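Local coordinates for beta-glucosidase (Saccharopolyspora erythraea D, PDB 5M6G), which probably hydrolyses terminal, non-reducing beta-D-glucosyl residues, releasing beta-D-glucose, as a member of glycosyl hydrolase family 3, at residues Leu424-Ala438 against Val487-Thr501. Sequence-based numbering, arbitrary orientation.
Sequences LAKDGGKLFVAGKNA and VDGSYRAAIAVVGET
F432 and A434 pair in parallel with A494 and A496, joining strands 431-434 and 493-499 inside the mixed sheet of the family 3 C-terminal domain. Backbone bonds alternate across the pair, among them F432 N to A493 O (3.0 Å) and I495 N to F432 O (2.8 Å). Near the N-terminal end of the pair, the Y491 ring lies between two neighbours: K430 sets CE and its ammonium over one face, while F432 turns its ring edge to the other, planes 85° apart. V487 CB sits over the centre of the F432 ring, and K430 NZ reaches S490 OG at 2.7 Å; Y491 OH bonds T479 of the edge strand. R492 points its guanidinium into the 424-430 loop. R492 NE donates to G429 O (2.9 Å), L431 CD2 covers one face, and D427 OD1 stands over the other, 3.1 Å from that nitrogen, a purely electrostatic pairing. Past strand 431-434, in the turn 435-438, N437, its CG beside the backbone N (chi1 -73°), brings ND2 to E500 O (3.1 Å) and, weakly, V498 O. K436 NZ meets G499 O at 2.7 Å, with D517 and D520 as salt-bridge partners. Charged and amide side chains thus tie both ends of an apolar strand pair to main-chain carbonyls.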
loop_
_atom_site.group_PDB
_atom_site.type_symbol
_atom_site.label_atom_id
_atom_site.label_comp_id
_atom_site.label_asym_id
_atom_site.label_seq_id
_atom_site.Cartn_x
_atom_site.Cartn_y
_atom_site.Cartn_z
ATOM N N LEU A 424 15.984 8.959 -26.353
ATOM C CA LEU A 424 17.394 8.763 -26.647
ATOM C C LEU A 424 17.563 7.669 -27.690
ATOM O O LEU A 424 16.865 6.651 -27.666
ATOM C CB LEU A 424 18.156 8.385 -25.378
ATOM C CG LEU A 424 18.131 9.387 -24.225
ATOM C CD1 LEU A 424 18.742 8.747 -22.985
ATOM C CD2 LEU A 424 18.841 10.682 -24.595
ATOM N N ALA A 425 18.504 7.876 -28.604
ATOM C CA ALA A 425 18.778 6.874 -29.619
ATOM C C ALA A 425 19.513 5.690 -29.013
ATOM O O ALA A 425 20.197 5.805 -27.993
ATOM C CB ALA A 425 19.612 7.472 -30.755
ATOM N N LYS A 426 19.346 4.534 -29.642
ATOM C CA LYS A 426 20.271 3.417 -29.466
ATOM C C LYS A 426 21.271 3.403 -30.623
ATOM O O LYS A 426 21.315 2.478 -31.436
ATOM C CB LYS A 426 19.504 2.099 -29.377
ATOM C CG LYS A 426 18.300 2.112 -28.444
ATOM C CD LYS A 426 17.439 0.880 -28.679
ATOM C CE LYS A 426 16.093 0.987 -27.984
ATOM N NZ LYS A 426 15.224 -0.189 -28.297
ATOM N N ASP A 427 22.068 4.473 -30.712
ATOM C CA ASP A 427 22.963 4.661 -31.850
ATOM C C ASP A 427 24.417 4.316 -31.558
ATOM O O ASP A 427 25.187 4.116 -32.504
ATOM C CB ASP A 427 22.893 6.108 -32.365
ATOM C CG ASP A 427 23.246 7.140 -31.293
ATOM O OD1 ASP A 427 23.814 6.757 -30.244
ATOM O OD2 ASP A 427 22.954 8.344 -31.504
ATOM N N GLY A 428 24.819 4.263 -30.292
ATOM C CA GLY A 428 26.180 3.910 -29.929
ATOM C C GLY A 428 26.993 5.009 -29.266
ATOM O O GLY A 428 28.069 4.703 -28.728
ATOM N N GLY A 429 26.556 6.271 -29.275
ATOM C CA GLY A 429 27.323 7.319 -28.615
ATOM C C GLY A 429 27.309 7.172 -27.103
ATOM O O GLY A 429 26.371 6.638 -26.519
ATOM N N LYS A 430 28.382 7.641 -26.464
ATOM C CA LYS A 430 28.518 7.528 -25.013
ATOM C C LYS A 430 27.368 8.227 -24.295
ATOM O O LYS A 430 26.983 9.343 -24.651
ATOM C CB LYS A 430 29.824 8.173 -24.550
ATOM C CG LYS A 430 31.089 7.545 -25.035
ATOM C CD LYS A 430 32.178 8.597 -25.067
ATOM C CE LYS A 430 32.424 9.169 -23.690
ATOM N NZ LYS A 430 33.732 9.885 -23.658
ATOM N N LEU A 431 26.851 7.584 -23.251
ATOM C CA LEU A 431 25.842 8.171 -22.379
ATOM C C LEU A 431 26.419 8.337 -20.983
ATOM O O LEU A 431 27.268 7.553 -20.547
ATOM C CB LEU A 431 24.576 7.307 -22.312
ATOM C CG LEU A 431 23.725 7.317 -23.577
ATOM C CD1 LEU A 431 22.639 6.263 -23.483
ATOM C CD2 LEU A 431 23.108 8.700 -23.783
ATOM N N PHE A 432 25.974 9.375 -20.286
ATOM C CA PHE A 432 26.333 9.548 -18.886
ATOM C C PHE A 432 25.099 9.395 -18.007
ATOM O O PHE A 432 24.028 9.925 -18.324
ATOM C CB PHE A 432 26.982 10.911 -18.614
ATOM C CG PHE A 432 27.835 10.914 -17.377
ATOM C CD1 PHE A 432 27.265 11.075 -16.114
ATOM C CD2 PHE A 432 29.204 10.688 -17.470
ATOM C CE1 PHE A 432 28.055 11.050 -14.975
ATOM C CE2 PHE A 432 29.995 10.667 -16.335
ATOM C CZ PHE A 432 29.420 10.843 -15.084
ATOM N N VAL A 433 25.252 8.669 -16.903
ATOM C CA VAL A 433 24.181 8.504 -15.928
ATOM C C VAL A 433 24.704 8.912 -14.558
ATOM O O VAL A 433 25.835 8.577 -14.188
ATOM C CB VAL A 433 23.628 7.062 -15.919
ATOM C CG1 VAL A 433 22.475 6.921 -14.892
ATOM C CG2 VAL A 433 23.146 6.691 -17.316
ATOM N N ALA A 434 23.876 9.651 -13.814
ATOM C CA ALA A 434 24.210 10.109 -12.476
ATOM C C ALA A 434 22.943 10.115 -11.635
ATOM O O ALA A 434 21.840 9.896 -12.137
ATOM C CB ALA A 434 24.835 11.508 -12.495
ATOM N N GLY A 435 23.114 10.384 -10.353
ATOM C CA GLY A 435 21.981 10.517 -9.443
ATOM C C GLY A 435 21.943 9.409 -8.401
ATOM O O GLY A 435 22.248 8.244 -8.688
ATOM N N LYS A 436 21.540 9.768 -7.174
ATOM C CA LYS A 436 21.478 8.771 -6.102
ATOM C C LYS A 436 20.367 7.748 -6.306
ATOM O O LYS A 436 20.353 6.725 -5.613
ATOM C CB LYS A 436 21.308 9.459 -4.744
ATOM C CG LYS A 436 19.938 10.087 -4.510
ATOM C CD LYS A 436 19.768 10.501 -3.038
ATOM C CE LYS A 436 18.433 11.197 -2.785
ATOM N NZ LYS A 436 18.339 12.593 -3.333
ATOM N N ASN A 437 19.441 7.987 -7.230
ATOM C CA ASN A 437 18.373 7.040 -7.514
ATOM C C ASN A 437 18.579 6.291 -8.825
ATOM O O ASN A 437 17.668 5.595 -9.273
ATOM C CB ASN A 437 17.020 7.764 -7.498
ATOM C CG ASN A 437 16.593 8.126 -6.091
ATOM O OD1 ASN A 437 17.176 7.628 -5.135
ATOM N ND2 ASN A 437 15.569 8.983 -5.951
ATOM N N ALA A 438 19.766 6.397 -9.436
ATOM C CA ALA A 438 20.007 5.772 -10.736
ATOM C C ALA A 438 20.258 4.270 -10.645
ATOM O O ALA A 438 19.953 3.536 -11.597
ATOM C CB ALA A 438 21.206 6.438 -11.430
ATOM N N VAL A 487 31.699 13.569 -16.036
ATOM C CA VAL A 487 30.933 13.951 -17.211
ATOM C C VAL A 487 31.683 15.061 -17.940
ATOM O O VAL A 487 32.361 15.890 -17.322
ATOM C CB VAL A 487 29.505 14.390 -16.832
ATOM C CG1 VAL A 487 29.505 15.762 -16.142
ATOM C CG2 VAL A 487 28.607 14.408 -18.061
ATOM N N ASP A 488 31.585 15.058 -19.266
ATOM C CA ASP A 488 32.180 16.114 -20.077
ATOM C C ASP A 488 31.391 16.219 -21.372
ATOM O O ASP A 488 30.436 15.471 -21.603
ATOM C CB ASP A 488 33.681 15.871 -20.332
ATOM C CG ASP A 488 33.973 14.558 -21.045
ATOM O OD1 ASP A 488 33.240 14.179 -21.980
ATOM O OD2 ASP A 488 34.972 13.905 -20.676
ATOM N N GLY A 489 31.818 17.149 -22.229
ATOM C CA GLY A 489 31.113 17.451 -23.464
ATOM C C GLY A 489 31.201 16.381 -24.528
ATOM O O GLY A 489 30.542 16.518 -25.562
ATOM N N SER A 490 31.966 15.313 -24.295
ATOM C CA SER A 490 32.035 14.224 -25.260
ATOM C C SER A 490 30.829 13.290 -25.199
ATOM O O SER A 490 30.694 12.426 -26.072
ATOM C CB SER A 490 33.317 13.410 -25.053
ATOM O OG SER A 490 33.207 12.558 -23.923
ATOM N N TYR A 491 29.962 13.430 -24.197
ATOM C CA TYR A 491 28.799 12.564 -24.047
ATOM C C TYR A 491 27.629 13.096 -24.864
ATOM O O TYR A 491 27.464 14.308 -25.029
ATOM C CB TYR A 491 28.413 12.450 -22.567
ATOM C CG TYR A 491 29.395 11.603 -21.785
ATOM C CD1 TYR A 491 30.571 12.150 -21.272
ATOM C CD2 TYR A 491 29.154 10.250 -21.584
ATOM C CE1 TYR A 491 31.471 11.363 -20.569
ATOM C CE2 TYR A 491 30.039 9.465 -20.892
ATOM C CZ TYR A 491 31.193 10.015 -20.387
ATOM O OH TYR A 491 32.061 9.196 -19.704
ATOM N N ARG A 492 26.806 12.184 -25.382
ATOM C CA ARG A 492 25.694 12.637 -26.204
ATOM C C ARG A 492 24.492 13.055 -25.374
ATOM O O ARG A 492 23.683 13.863 -25.845
ATOM C CB ARG A 492 25.295 11.568 -27.218
ATOM C CG ARG A 492 24.575 10.386 -26.652
ATOM C CD ARG A 492 24.048 9.521 -27.776
ATOM N NE ARG A 492 24.065 8.106 -27.433
ATOM C CZ ARG A 492 22.992 7.414 -27.080
ATOM N NH1 ARG A 492 21.816 8.019 -27.028
ATOM N NH2 ARG A 492 23.093 6.116 -26.793
ATOM N N ALA A 493 24.369 12.548 -24.149
ATOM C CA ALA A 493 23.305 12.970 -23.244
ATOM C C ALA A 493 23.690 12.545 -21.840
ATOM O O ALA A 493 24.477 11.615 -21.653
ATOM C CB ALA A 493 21.947 12.376 -23.626
ATOM N N ALA A 494 23.129 13.239 -20.853
ATOM C CA ALA A 494 23.345 12.898 -19.454
ATOM C C ALA A 494 21.994 12.731 -18.776
ATOM O O ALA A 494 21.104 13.568 -18.953
ATOM C CB ALA A 494 24.177 13.966 -18.731
ATOM N N ILE A 495 21.856 11.660 -17.994
ATOM C CA ILE A 495 20.610 11.313 -17.313
ATOM C C ILE A 495 20.857 11.399 -15.816
ATOM O O ILE A 495 21.730 10.705 -15.285
ATOM C CB ILE A 495 20.119 9.907 -17.703
ATOM C CG1 ILE A 495 19.972 9.803 -19.219
ATOM C CG2 ILE A 495 18.788 9.576 -16.995
ATOM C CD1 ILE A 495 19.967 8.375 -19.717
ATOM N N ALA A 496 20.078 12.232 -15.129
ATOM C CA ALA A 496 20.216 12.433 -13.693
ATOM C C ALA A 496 18.970 11.872 -13.017
ATOM O O ALA A 496 17.888 12.454 -13.124
ATOM C CB ALA A 496 20.405 13.913 -13.360
ATOM N N VAL A 497 19.121 10.750 -12.325
ATOM C CA VAL A 497 18.007 10.100 -11.645
ATOM C C VAL A 497 18.088 10.525 -10.187
ATOM O O VAL A 497 18.911 10.014 -9.426
ATOM C CB VAL A 497 18.047 8.578 -11.809
ATOM C CG1 VAL A 497 16.721 7.971 -11.356
ATOM C CG2 VAL A 497 18.326 8.219 -13.258
ATOM N N VAL A 498 17.218 11.461 -9.798
ATOM C CA VAL A 498 17.276 12.112 -8.496
ATOM C C VAL A 498 15.985 11.828 -7.726
ATOM O O VAL A 498 15.165 11.007 -8.153
ATOM C CB VAL A 498 17.506 13.628 -8.669
ATOM C CG1 VAL A 498 18.834 13.906 -9.413
ATOM C CG2 VAL A 498 16.347 14.250 -9.425
ATOM N N GLY A 499 15.796 12.485 -6.576
ATOM C CA GLY A 499 14.530 12.433 -5.863
ATOM C C GLY A 499 14.695 11.954 -4.424
ATOM O O GLY A 499 15.701 12.234 -3.764
ATOM N N GLU A 500 13.685 11.229 -3.941
ATOM C CA GLU A 500 13.620 10.888 -2.530
ATOM C C GLU A 500 14.243 9.525 -2.253
ATOM O O GLU A 500 14.372 8.685 -3.141
ATOM C CB GLU A 500 12.168 10.880 -2.054
ATOM C CG GLU A 500 11.387 12.128 -2.415
ATOM C CD GLU A 500 9.993 12.117 -1.804
ATOM O OE1 GLU A 500 9.122 11.366 -2.294
ATOM O OE2 GLU A 500 9.791 12.848 -0.812
ATOM N N THR A 501 14.620 9.318 -0.997
ATOM C CA THR A 501 14.953 8.016 -0.438
ATOM C C THR A 501 13.732 7.449 0.289
ATOM O O THR A 501 12.751 8.166 0.524
ATOM C CB THR A 501 16.149 8.148 0.506
ATOM O OG1 THR A 501 15.853 9.117 1.509
ATOM C CG2 THR A 501 17.412 8.580 -0.276
#